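Local coordinates for putative surface-anchored fimbrial subunit (Corynebacterium diphtheriae, PDB 3HR6), which is the major shaft pilin of surface-anchored pili, itself built of tandem Ig-like modules, and binds calcium, at residues F161-N166 / A258-Q263; L193-G198 / V226-V231; G267-Q272 / S304-I309. All coordinates share one frame; numbering follows the deposited sequence.

The three contacts lie close together, where the calcium-binding Ig-like module meets the strands leading into the C-terminal part of the chain. The centres of interactions 1 and 3 are about 10 Å apart, those of 1 and 2 about 13 Å, and those of 2 and 3 about 15 Å. Interaction 1 carries the calcium ligand Glu-165. It is probably hydrogen-bonded to interaction 2 through Thr-261 N and Glu-196 O (2.8 Å), and to interaction 3 through Gln-263 NE2 and Gln-308 OE1 (3.0 Å). Interactions 2 and 3 meet by packing, with Pro-194 CG 3.7 Å from Leu-269 CD1. The nearest atom of the Phe-306 side chain, in interaction 3, is about 10 Å from the calcium.

Interaction 1. Residues F161-N166 / A258-Q263. With CA (calcium ion), chain B.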
ATOM      1  N   PHE A 161      15.289   2.258 -12.263  1.00 12.46           N
ATOM      2  CA  PHE A 161      14.104   2.283 -13.115  1.00 12.57           C
ATOM      3  C   PHE A 161      13.769   3.723 -13.424  1.00 12.03           C
ATOM      4  O   PHE A 161      12.727   4.263 -13.071  1.00 12.26           O
ATOM      5  CB  PHE A 161      12.904   1.514 -12.528  1.00 12.82           C
ATOM      6  CG  PHE A 161      12.829   1.507 -11.023  1.00 13.83           C
ATOM      7  CD1 PHE A 161      12.160   2.512 -10.329  1.00 12.31           C
ATOM      8  CD2 PHE A 161      13.388   0.460 -10.295  1.00 13.20           C
ATOM      9  CE1 PHE A 161      12.083   2.480  -8.957  1.00 12.50           C
ATOM     10  CE2 PHE A 161      13.282   0.444  -8.927  1.00 14.11           C
ATOM     11  CZ  PHE A 161      12.669   1.480  -8.262  1.00 12.92           C
ATOM     12  N   SER A 162      14.689   4.352 -14.151  1.00 12.38           N
ATOM     13  CA  SER A 162      14.444   5.689 -14.666  1.00 11.95           C
ATOM     14  C   SER A 162      13.240   5.642 -15.647  1.00 11.32           C
ATOM     15  O   SER A 162      12.830   4.563 -16.155  1.00 12.27           O
ATOM     16  CB  SER A 162      15.692   6.163 -15.394  1.00 11.47           C
ATOM     17  OG  SER A 162      16.724   6.556 -14.519  1.00 12.28           O
ATOM     18  N   VAL A 163      12.661   6.783 -15.919  1.00 12.86           N
ATOM     19  CA  VAL A 163      11.570   6.882 -16.870  1.00 13.40           C
ATOM     20  C   VAL A 163      11.985   6.173 -18.163  1.00 12.84           C
ATOM     21  O   VAL A 163      13.069   6.393 -18.697  1.00 13.86           O
ATOM     22  CB  VAL A 163      11.200   8.398 -17.151  1.00 13.84           C
ATOM     23  CG1 VAL A 163      10.212   8.511 -18.333  1.00 14.30           C
ATOM     24  CG2 VAL A 163      10.636   9.012 -15.859  1.00 13.48           C
ATOM     25  N   GLY A 164      11.148   5.269 -18.618  1.00 12.77           N
ATOM     26  CA  GLY A 164      11.381   4.545 -19.839  1.00 14.34           C
ATOM     27  C   GLY A 164      11.715   3.090 -19.579  1.00 13.87           C
ATOM     28  O   GLY A 164      11.755   2.285 -20.514  1.00 15.17           O
ATOM     29  N   GLU A 165      11.934   2.766 -18.316  1.00 13.46           N
ATOM     30  CA  GLU A 165      12.132   1.388 -17.889  1.00 14.28           C
ATOM     31  C   GLU A 165      10.987   0.943 -16.957  1.00 14.55           C
ATOM     32  O   GLU A 165      10.117   1.711 -16.581  1.00 13.26           O
ATOM     33  CB  GLU A 165      13.450   1.301 -17.105  1.00 15.48           C
ATOM     34  CG  GLU A 165      14.700   1.645 -17.932  1.00 15.88           C
ATOM     35  CD  GLU A 165      15.882   0.744 -17.583  1.00 13.68           C
ATOM     36  OE1 GLU A 165      16.247   0.635 -16.409  1.00 14.98           O
ATOM     37  OE2 GLU A 165      16.463   0.160 -18.507  1.00 18.04           O
ATOM     38  N   ASN A 166      11.022  -0.332 -16.599  1.00 13.48           N
ATOM     39  CA  ASN A 166      10.071  -0.873 -15.666  1.00 14.32           C
ATOM     40  C   ASN A 166      10.605  -0.965 -14.243  1.00 13.82           C
ATOM     41  O   ASN A 166      11.774  -1.225 -14.004  1.00 13.62           O
ATOM     42  CB  ASN A 166       9.644  -2.256 -16.101  1.00 14.02           C
ATOM     43  CG  ASN A 166       9.038  -2.272 -17.476  1.00 14.44           C
ATOM     44  OD1 ASN A 166       8.120  -1.516 -17.784  1.00 14.91           O
ATOM     45  ND2 ASN A 166       9.579  -3.122 -18.344  1.00 22.10           N
ATOM     46  N   ALA A 258       5.685  -2.667 -13.590  1.00 13.48           N
ATOM     47  CA  ALA A 258       4.963  -1.652 -14.350  1.00 13.14           C
ATOM     48  C   ALA A 258       5.931  -0.666 -14.969  1.00 12.56           C
ATOM     49  O   ALA A 258       7.004  -0.436 -14.418  1.00 14.88           O
ATOM     50  CB  ALA A 258       3.996  -0.921 -13.449  1.00 14.88           C
ATOM     51  N   PRO A 259       5.531  -0.062 -16.098  1.00 14.06           N
ATOM     52  CA  PRO A 259       6.415   0.921 -16.727  1.00 13.46           C
ATOM     53  C   PRO A 259       6.446   2.264 -15.998  1.00 12.48           C
ATOM     54  O   PRO A 259       5.416   2.808 -15.586  1.00 13.15           O
ATOM     55  CB  PRO A 259       5.867   1.035 -18.144  1.00 12.71           C
ATOM     56  CG  PRO A 259       4.535   0.580 -18.114  1.00 14.94           C
ATOM     57  CD  PRO A 259       4.417  -0.425 -16.971  1.00 13.92           C
ATOM     58  N   VAL A 260       7.642   2.784 -15.812  1.00 12.03           N
ATOM     59  CA  VAL A 260       7.771   4.135 -15.264  1.00 11.15           C
ATOM     60  C   VAL A 260       7.615   5.079 -16.452  1.00 11.12           C
ATOM     61  O   VAL A 260       8.512   5.152 -17.275  1.00 10.59           O
ATOM     62  CB  VAL A 260       9.115   4.346 -14.517  1.00 10.64           C
ATOM     63  CG1 VAL A 260       9.211   5.740 -13.966  1.00 11.31           C
ATOM     64  CG2 VAL A 260       9.277   3.353 -13.353  1.00 11.73           C
ATOM     65  N   THR A 261       6.528   5.842 -16.526  1.00 12.33           N
ATOM     66  CA  THR A 261       6.213   6.557 -17.762  1.00 12.49           C
ATOM     67  C   THR A 261       6.530   8.028 -17.704  1.00 12.41           C
ATOM     68  O   THR A 261       6.652   8.669 -18.758  1.00 12.37           O
ATOM     69  CB  THR A 261       4.744   6.421 -18.210  1.00 14.18           C
ATOM     70  OG1 THR A 261       3.898   7.223 -17.371  1.00 15.96           O
ATOM     71  CG2 THR A 261       4.282   4.988 -18.130  1.00 16.30           C
ATOM     72  N   LYS A 262       6.694   8.564 -16.495  1.00 12.76           N
ATOM     73  CA  LYS A 262       7.002   9.984 -16.385  1.00 13.90           C
ATOM     74  C   LYS A 262       7.629  10.293 -15.074  1.00 13.17           C
ATOM     75  O   LYS A 262       7.448   9.576 -14.087  1.00 13.41           O
ATOM     76  CB  LYS A 262       5.778  10.848 -16.610  1.00 14.28           C
ATOM     77  CG  LYS A 262       4.678  10.638 -15.634  1.00 13.78           C
ATOM     78  CD  LYS A 262       3.368  11.233 -16.158  1.00 19.95           C
ATOM     79  CE  LYS A 262       2.232  11.094 -15.175  1.00 23.51           C
ATOM     80  NZ  LYS A 262       0.996  11.825 -15.689  1.00 26.71           N
ATOM     81  N   GLN A 263       8.340  11.416 -15.061  1.00 13.67           N
ATOM     82  CA  GLN A 263       9.011  11.841 -13.868  1.00 13.46           C
ATOM     83  C   GLN A 263       7.974  12.377 -12.884  1.00 12.96           C
ATOM     84  O   GLN A 263       7.185  13.276 -13.229  1.00 12.42           O
ATOM     85  CB  GLN A 263       9.959  12.988 -14.208  1.00 14.98           C
ATOM     86  CG  GLN A 263      10.618  13.640 -12.993  1.00 13.08           C
ATOM     87  CD  GLN A 263      11.610  14.698 -13.407  1.00 12.55           C
ATOM     88  OE1 GLN A 263      12.838  14.455 -13.473  1.00 13.72           O
ATOM     89  NE2 GLN A 263      11.101  15.866 -13.683  1.00 13.95           N
TER
HETATM   90 CA    CA B   1      16.941  -1.213 -14.788  1.00 20.60          CA
HETATM   91  O   HOH W   1       8.611   3.000 -19.253  1.00 16.73           O
HETATM   92  O   HOH W   2      17.573  -1.770 -17.260  1.00 17.28           O
HETATM   93  O   HOH W   3      14.456  -1.756 -15.472  1.00 15.65           O
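Val-260 CG2 lies oblique to the Phe-161 ring, 4.1 Å from Phe-161 CB, and the imidazole of His-368 stacks on that ring. The other flat group is the Asn-166 amide. Its OD1 lies 3.2 Å from Pro-259 CA, with no hydrogen to share with Pro-259 N. Asn-166 and Pro-259 form an antiparallel non-hydrogen-bonded pair. The contact belongs to the Cna-B-like, Ig-type module and joins a calcium-binding loop to the end of strand 251-259. Residues Ser-162 to Glu-165 form a type II beta turn, closed by Glu-165 N bonding to Ser-162 O. Gly-164 takes the third position of the turn, with phi 109°. Val-260 holds the turn by both of its backbone polar atoms. Gly-164 N donates to Val-260 O at 3.0 Å, and Val-260 N donates to Glu-165 O at 2.8 Å. The second bond ties the backbone of a calcium ligand to Val-260. A water donates to Val-260 O and, weakly, to Glu-165 O. Val-163 CG1 is anti to the backbone N (chi1 170°) and rests on Thr-261 O at 3.6 Å. Its CG2 meets the peptide after Lys-262, 3.4 Å from Gln-263 N. Glu-165 points away from Val-260, and its OE1 binds the calcium at 2.5 Å. Asp-153, Asp-155, Gln-158, Gly-160 and two waters complete the site. One of those waters donates to Glu-165 OE2, the other to Asn-166 O. Phe-161 O is buried here without a hydrogen-bond partner in the model; Val-260 CG2 sits 3.6 Å from Phe-161 O.

Interaction 2. Residues L193-G198 / V226-V231; sequences LPAELG and VGDRTV
Arg-229 reaches across to the carbonyl of Leu-193, which lies at the edge of its guanidinium. The NE donates to Leu-193 O at 2.9 Å, nearly straight at 171°. The oxygen is only 3° out of the guanidinium plane, yet NE sits above the plane of the Leu-193 carbonyl. The chain of Arg-229 bends at chi3 (66°), which places NE. Earlier in the same side chain, Arg-229 CG packs 3.7 Å from Ala-195 CB. Asp-228 OD2 is 4.0 Å from Ala-195 CB. CB and CD1 of Leu-193 both lie against Thr-230 O, each at 3.4 Å. The same oxygen accepts Leu-193 N at 2.8 Å. In the Cna-B-like module, strands 187-192 and 229-236 pair antiparallel, and this bond lies just past the end of 187-192. Residues 226 to 229 form a type II' turn, the tight connection of the hairpin between strands 219-226 and 229-236. One water accepts from Thr-230 N and reaches Pro-194 O and Leu-197 O. Another lies between Leu-197 O and Thr-230 OG1, whose main partner is Gln-225. A third is shared by Ala-195 O and Asp-228 O. Beyond the contact, Arg-229 NH2 bonds to Lys-192 O and forms a salt bridge with Glu-287. Leu-193 O thus takes its N-H from a charged group held at a second point, and the Glu-287 carboxylate probably balances the arginine charge.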
ATOM      1  N   LEU A 193      -1.381   2.059  -7.733  1.00 13.66           N
ATOM      2  CA  LEU A 193      -0.090   2.437  -8.232  1.00 13.88           C
ATOM      3  C   LEU A 193       0.005   3.963  -8.280  1.00 13.15           C
ATOM      4  O   LEU A 193      -0.967   4.620  -8.587  1.00 13.70           O
ATOM      5  CB  LEU A 193       0.155   1.871  -9.624  1.00 13.55           C
ATOM      6  CG  LEU A 193       0.554   0.374  -9.761  1.00 16.24           C
ATOM      7  CD1 LEU A 193      -0.505  -0.558  -9.221  1.00 16.73           C
ATOM      8  CD2 LEU A 193       0.847   0.037 -11.206  1.00 15.53           C
ATOM      9  N   PRO A 194       1.223   4.484  -8.059  1.00 13.85           N
ATOM     10  CA  PRO A 194       1.356   5.921  -8.316  1.00 13.98           C
ATOM     11  C   PRO A 194       1.048   6.299  -9.765  1.00 12.86           C
ATOM     12  O   PRO A 194       1.209   5.491 -10.680  1.00 13.36           O
ATOM     13  CB  PRO A 194       2.818   6.215  -7.964  1.00 14.74           C
ATOM     14  CG  PRO A 194       3.530   4.955  -8.089  1.00 14.92           C
ATOM     15  CD  PRO A 194       2.507   3.824  -7.817  1.00 14.98           C
ATOM     16  N   ALA A 195       0.629   7.537 -10.001  1.00 12.89           N
ATOM     17  CA  ALA A 195       0.214   7.949 -11.329  1.00 12.18           C
ATOM     18  C   ALA A 195       1.278   7.915 -12.385  1.00 11.34           C
ATOM     19  O   ALA A 195       0.952   7.852 -13.543  1.00 12.56           O
ATOM     20  CB  ALA A 195      -0.394   9.348 -11.300  1.00 12.73           C
ATOM     21  N   GLU A 196       2.547   7.936 -11.998  1.00 11.83           N
ATOM     22  CA  GLU A 196       3.624   7.925 -12.937  1.00 12.97           C
ATOM     23  C   GLU A 196       3.860   6.541 -13.575  1.00 13.54           C
ATOM     24  O   GLU A 196       4.715   6.407 -14.458  1.00 13.87           O
ATOM     25  CB  GLU A 196       4.873   8.433 -12.252  1.00 13.69           C
ATOM     26  CG  GLU A 196       4.690   9.883 -11.767  1.00 14.59           C
ATOM     27  CD  GLU A 196       4.190  10.025 -10.319  1.00 15.49           C
ATOM     28  OE1 GLU A 196       3.976   9.028  -9.646  1.00 14.91           O
ATOM     29  OE2 GLU A 196       4.020  11.180  -9.805  1.00 17.08           O
ATOM     30  N   LEU A 197       3.157   5.532 -13.077  1.00 13.44           N
ATOM     31  CA  LEU A 197       3.274   4.184 -13.639  1.00 13.65           C
ATOM     32  C   LEU A 197       2.156   3.845 -14.572  1.00 13.99           C
ATOM     33  O   LEU A 197       0.969   4.173 -14.320  1.00 15.67           O
ATOM     34  CB  LEU A 197       3.301   3.127 -12.533  1.00 12.18           C
ATOM     35  CG  LEU A 197       4.373   3.347 -11.461  1.00 11.79           C
ATOM     36  CD1 LEU A 197       4.415   2.155 -10.458  1.00 14.07           C
ATOM     37  CD2 LEU A 197       5.726   3.458 -12.166  1.00 12.88           C
ATOM     38  N   GLY A 198       2.519   3.132 -15.618  1.00 13.79           N
ATOM     39  CA  GLY A 198       1.536   2.559 -16.533  1.00 13.31           C
ATOM     40  C   GLY A 198       0.929   1.297 -15.944  1.00 14.30           C
ATOM     41  O   GLY A 198       1.184   0.939 -14.820  1.00 15.74           O
ATOM     42  N   VAL A 226      -8.809   4.174 -11.084  1.00 18.94           N
ATOM     43  CA  VAL A 226      -9.466   5.123 -10.199  1.00 19.88           C
ATOM     44  C   VAL A 226      -8.793   6.454 -10.492  1.00 19.45           C
ATOM     45  O   VAL A 226      -7.619   6.629 -10.174  1.00 18.33           O
ATOM     46  CB  VAL A 226      -9.306   4.807  -8.731  1.00 19.34           C
ATOM     47  CG1 VAL A 226      -9.878   5.972  -7.914  1.00 20.49           C
ATOM     48  CG2 VAL A 226     -10.020   3.505  -8.353  1.00 20.70           C
ATOM     49  N   GLY A 227      -9.518   7.345 -11.153  1.00 19.92           N
ATOM     50  CA  GLY A 227      -8.914   8.536 -11.720  1.00 20.13           C
ATOM     51  C   GLY A 227      -7.727   8.203 -12.618  1.00 20.65           C
ATOM     52  O   GLY A 227      -7.832   7.375 -13.537  1.00 20.50           O
ATOM     53  N   ASP A 228      -6.593   8.838 -12.364  1.00 19.86           N
ATOM     54  CA  ASP A 228      -5.425   8.665 -13.229  1.00 20.13           C
ATOM     55  C   ASP A 228      -4.474   7.611 -12.683  1.00 18.94           C
ATOM     56  O   ASP A 228      -3.289   7.567 -13.055  1.00 19.48           O
ATOM     57  CB  ASP A 228      -4.690   9.994 -13.431  1.00 21.38           C
ATOM     58  CG  ASP A 228      -4.158  10.588 -12.126  1.00 22.81           C
ATOM     59  OD1 ASP A 228      -4.399  10.046 -11.033  1.00 24.43           O
ATOM     60  OD2 ASP A 228      -3.497  11.643 -12.202  1.00 29.11           O
ATOM     61  N   ARG A 229      -4.970   6.786 -11.771  1.00 17.44           N
ATOM     62  CA  ARG A 229      -4.164   5.708 -11.219  1.00 16.19           C
ATOM     63  C   ARG A 229      -4.802   4.333 -11.388  1.00 15.56           C
ATOM     64  O   ARG A 229      -5.999   4.179 -11.261  1.00 16.38           O
ATOM     65  CB  ARG A 229      -3.852   5.967  -9.757  1.00 16.19           C
ATOM     66  CG  ARG A 229      -2.979   7.244  -9.598  1.00 15.53           C
ATOM     67  CD  ARG A 229      -3.024   7.707  -8.200  1.00 15.51           C
ATOM     68  NE  ARG A 229      -2.402   6.757  -7.297  1.00 14.86           N
ATOM     69  CZ  ARG A 229      -2.358   6.872  -5.967  1.00 19.12           C
ATOM     70  NH1 ARG A 229      -2.978   7.861  -5.355  1.00 18.82           N
ATOM     71  NH2 ARG A 229      -1.761   5.932  -5.251  1.00 20.86           N
ATOM     72  N   THR A 230      -3.948   3.347 -11.655  1.00 14.60           N
ATOM     73  CA  THR A 230      -4.341   1.938 -11.716  1.00 14.03           C
ATOM     74  C   THR A 230      -4.246   1.292 -10.349  1.00 13.43           C
ATOM     75  O   THR A 230      -3.222   1.384  -9.682  1.00 12.17           O
ATOM     76  CB  THR A 230      -3.413   1.152 -12.655  1.00 14.27           C
ATOM     77  OG1 THR A 230      -3.361   1.790 -13.918  1.00 15.86           O
ATOM     78  CG2 THR A 230      -3.959  -0.274 -12.854  1.00 15.92           C
ATOM     79  N   VAL A 231      -5.319   0.629  -9.927  1.00 12.05           N
ATOM     80  CA  VAL A 231      -5.312  -0.257  -8.802  1.00 11.15           C
ATOM     81  C   VAL A 231      -5.169  -1.696  -9.318  1.00 10.95           C
ATOM     82  O   VAL A 231      -5.890  -2.118 -10.228  1.00 11.23           O
ATOM     83  CB  VAL A 231      -6.633  -0.191  -8.022  1.00 10.94           C
ATOM     84  CG1 VAL A 231      -6.598  -1.121  -6.816  1.00 13.26           C
ATOM     85  CG2 VAL A 231      -6.951   1.249  -7.596  1.00 14.07           C
TER
HETATM   86  O   HOH W   4      -1.115   4.259 -11.931  1.00 12.03           O
HETATM   87  O   HOH W   5      -1.437   8.863 -14.616  1.00 25.86           O
HETATM   88  O   HOH W   6      -1.783   3.426 -15.309  1.00 24.15           O

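Interaction 3. Residues G267-Q272 / S304-I309; sequences GQLDNQ and SKFGQI
Three backbone hydrogen bonds connect Gly-267 and Leu-269 to Ser-304 and Phe-306. Leu-269 and Ser-304 form a hydrogen-bonded antiparallel pair. Leu-269 N donates to Ser-304 O at 2.9 Å, and Ser-304 N donates to Leu-269 O at 2.8 Å. Phe-306 N reaches Gly-267 O at 2.9 Å, bent at the hydrogen to 132°. The same oxygen, Gly-267 O, lies at the edge of the Phe-306 ring, 3.7 Å from Phe-306 CD1. Gly-267 has a positive phi (72°), which suits a glycine. A water also joins the pair, donating to Leu-269 O at 2.7 Å and bonding with Ser-304 OG, which has a further bond to Thr-371. The two strands belong to one sheet, in which 302-315 pairs with 268-276 and also with 361-375 (antiparallel) and 424-432 (parallel). Further along strand 268-276, Asn-271 is covalently joined from its CG to Lys-149 NZ, an isopeptide bond of the kind that stabilises these Ig-like pilin modules. Apolar contact comes from Leu-269 and Phe-306, whose side chains cross obliquely. Leu-269 CB is 3.6 Å from Phe-306 CE1. With CG anti to the backbone N (chi1 -179°), the leucine leads on to CD2, 3.8 Å from Phe-306 CE1. Among the polar side chains, Lys-305 shares a sheet face with Gln-268, and its NZ is hydrogen-bonded to Ser-303 OG and Thr-420 O. Asp-270 OD1 bonds to the same serine hydroxyl.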
ATOM      1  N   GLY A 267       9.570  14.543  -7.606  1.00 12.39           N
ATOM      2  CA  GLY A 267      10.591  13.517  -7.532  1.00 13.02           C
ATOM      3  C   GLY A 267      10.261  12.227  -6.840  1.00 11.11           C
ATOM      4  O   GLY A 267      11.081  11.358  -6.845  1.00 11.48           O
ATOM      5  N   GLN A 268       9.058  12.111  -6.262  1.00 12.29           N
ATOM      6  CA  GLN A 268       8.733  10.995  -5.411  1.00 11.28           C
ATOM      7  C   GLN A 268       7.841   9.995  -6.160  1.00 10.87           C
ATOM      8  O   GLN A 268       6.689  10.306  -6.437  1.00 12.34           O
ATOM      9  CB  GLN A 268       8.008  11.466  -4.169  1.00 12.12           C
ATOM     10  CG  GLN A 268       8.620  12.685  -3.503  1.00 10.78           C
ATOM     11  CD  GLN A 268      10.077  12.487  -3.175  1.00 11.54           C
ATOM     12  OE1 GLN A 268      11.003  13.144  -3.773  1.00 13.20           O
ATOM     13  NE2 GLN A 268      10.314  11.595  -2.214  1.00 11.73           N
ATOM     14  N   LEU A 269       8.393   8.821  -6.456  1.00 12.37           N
ATOM     15  CA  LEU A 269       7.626   7.702  -7.009  1.00 11.98           C
ATOM     16  C   LEU A 269       7.349   6.786  -5.797  1.00 11.82           C
ATOM     17  O   LEU A 269       8.205   5.971  -5.373  1.00 12.50           O
ATOM     18  CB  LEU A 269       8.383   6.977  -8.095  1.00 11.63           C
ATOM     19  CG  LEU A 269       7.651   5.824  -8.724  1.00 12.45           C
ATOM     20  CD1 LEU A 269       6.596   6.262  -9.717  1.00 12.04           C
ATOM     21  CD2 LEU A 269       8.673   4.952  -9.448  1.00 14.66           C
ATOM     22  N   ASP A 270       6.119   6.910  -5.265  1.00 11.79           N
ATOM     23  CA  ASP A 270       5.778   6.364  -3.956  1.00 12.72           C
ATOM     24  C   ASP A 270       4.699   5.313  -4.142  1.00 13.56           C
ATOM     25  O   ASP A 270       3.750   5.539  -4.865  1.00 14.01           O
ATOM     26  CB  ASP A 270       5.268   7.486  -3.021  1.00 14.58           C
ATOM     27  CG  ASP A 270       6.364   8.386  -2.525  1.00 16.05           C
ATOM     28  OD1 ASP A 270       7.521   8.257  -2.932  1.00 16.15           O
ATOM     29  OD2 ASP A 270       6.047   9.319  -1.733  1.00 20.54           O
ATOM     30  N   ASN A 271       4.885   4.182  -3.486  1.00 13.43           N
ATOM     31  CA  ASN A 271       3.906   3.111  -3.573  1.00 13.04           C
ATOM     32  C   ASN A 271       3.635   2.538  -2.218  1.00 13.48           C
ATOM     33  O   ASN A 271       4.527   2.419  -1.393  1.00 14.94           O
ATOM     34  CB  ASN A 271       4.398   1.985  -4.452  1.00 13.17           C
ATOM     35  CG  ASN A 271       3.315   0.940  -4.675  1.00 15.23           C
ATOM     36  OD1 ASN A 271       2.266   1.252  -5.215  1.00 16.88           O
ATOM     37  N   GLN A 272       2.375   2.205  -1.982  1.00 15.36           N
ATOM     38  CA  GLN A 272       1.978   1.365  -0.850  1.00 16.81           C
ATOM     39  C   GLN A 272       0.951   0.346  -1.335  1.00 16.18           C
ATOM     40  O   GLN A 272       0.325   0.563  -2.334  1.00 15.20           O
ATOM     41  CB  GLN A 272       1.326   2.222   0.219  1.00 17.79           C
ATOM     42  CG  GLN A 272       2.221   2.729   1.307  1.00 21.92           C
ATOM     43  CD  GLN A 272       1.416   3.490   2.342  1.00 23.60           C
ATOM     44  OE1 GLN A 272       0.791   4.509   2.013  1.00 27.03           O
ATOM     45  NE2 GLN A 272       1.375   2.982   3.575  1.00 16.16           N
ATOM     46  N   SER A 304      10.770   5.980  -4.222  1.00 12.52           N
ATOM     47  CA  SER A 304      11.904   6.045  -5.132  1.00 13.36           C
ATOM     48  C   SER A 304      12.128   7.481  -5.536  1.00 13.51           C
ATOM     49  O   SER A 304      11.184   8.188  -5.851  1.00 13.08           O
ATOM     50  CB  SER A 304      11.637   5.168  -6.348  1.00 13.03           C
ATOM     51  OG  SER A 304      11.531   3.811  -5.922  1.00 11.38           O
ATOM     52  N   LYS A 305      13.380   7.926  -5.487  1.00 13.15           N
ATOM     53  CA  LYS A 305      13.707   9.331  -5.609  1.00 11.52           C
ATOM     54  C   LYS A 305      14.244   9.624  -7.004  1.00 11.47           C
ATOM     55  O   LYS A 305      15.088   8.898  -7.492  1.00 13.11           O
ATOM     56  CB  LYS A 305      14.772   9.659  -4.575  1.00 11.80           C
ATOM     57  CG  LYS A 305      14.473   9.144  -3.166  1.00 11.17           C
ATOM     58  CD  LYS A 305      13.195   9.747  -2.599  1.00 11.40           C
ATOM     59  CE  LYS A 305      13.006   9.298  -1.160  1.00 12.09           C
ATOM     60  NZ  LYS A 305      11.802   9.890  -0.531  1.00 11.43           N
ATOM     61  N   PHE A 306      13.764  10.716  -7.586  1.00 12.03           N
ATOM     62  CA  PHE A 306      14.100  11.059  -8.960  1.00 11.63           C
ATOM     63  C   PHE A 306      14.785  12.388  -9.005  1.00 11.55           C
ATOM     64  O   PHE A 306      14.651  13.228  -8.123  1.00 11.76           O
ATOM     65  CB  PHE A 306      12.862  11.058  -9.861  1.00 12.16           C
ATOM     66  CG  PHE A 306      12.439   9.675 -10.279  1.00 14.38           C
ATOM     67  CD1 PHE A 306      11.884   8.787  -9.358  1.00 13.05           C
ATOM     68  CD2 PHE A 306      12.659   9.237 -11.567  1.00 13.59           C
ATOM     69  CE1 PHE A 306      11.529   7.494  -9.753  1.00 15.22           C
ATOM     70  CE2 PHE A 306      12.287   7.959 -11.956  1.00 14.90           C
ATOM     71  CZ  PHE A 306      11.748   7.081 -11.053  1.00 14.85           C
ATOM     72  N   GLY A 307      15.554  12.559 -10.085  1.00 11.29           N
ATOM     73  CA  GLY A 307      16.266  13.820 -10.299  1.00 11.75           C
ATOM     74  C   GLY A 307      16.274  14.220 -11.753  1.00 12.28           C
ATOM     75  O   GLY A 307      15.869  13.481 -12.638  1.00 11.70           O
ATOM     76  N   GLN A 308      16.688  15.438 -11.978  1.00 10.44           N
ATOM     77  CA  GLN A 308      16.621  16.068 -13.297  1.00 11.41           C
ATOM     78  C   GLN A 308      17.820  17.008 -13.451  1.00 11.44           C
ATOM     79  O   GLN A 308      18.103  17.792 -12.573  1.00 11.64           O
ATOM     80  CB  GLN A 308      15.350  16.908 -13.344  1.00 13.08           C
ATOM     81  CG  GLN A 308      15.174  17.734 -14.567  1.00 14.16           C
ATOM     82  CD  GLN A 308      13.804  18.357 -14.608  1.00 14.60           C
ATOM     83  OE1 GLN A 308      12.886  17.777 -15.200  1.00 15.32           O
ATOM     84  NE2 GLN A 308      13.651  19.534 -13.980  1.00 16.02           N
ATOM     85  N   ILE A 309      18.488  16.917 -14.594  1.00 11.64           N
ATOM     86  CA  ILE A 309      19.667  17.721 -14.918  1.00 11.19           C
ATOM     87  C   ILE A 309      19.232  18.699 -15.988  1.00 11.02           C
ATOM     88  O   ILE A 309      18.642  18.314 -16.968  1.00 10.92           O
ATOM     89  CB  ILE A 309      20.809  16.843 -15.439  1.00 11.77           C
ATOM     90  CG1 ILE A 309      21.325  15.945 -14.318  1.00 12.33           C
ATOM     91  CG2 ILE A 309      21.954  17.713 -15.948  1.00 12.32           C
ATOM     92  CD1 ILE A 309      22.188  14.818 -14.832  1.00 13.48           C
TER
HETATM   93  O   HOH W   7       8.754   3.359  -5.764  1.00 15.09           O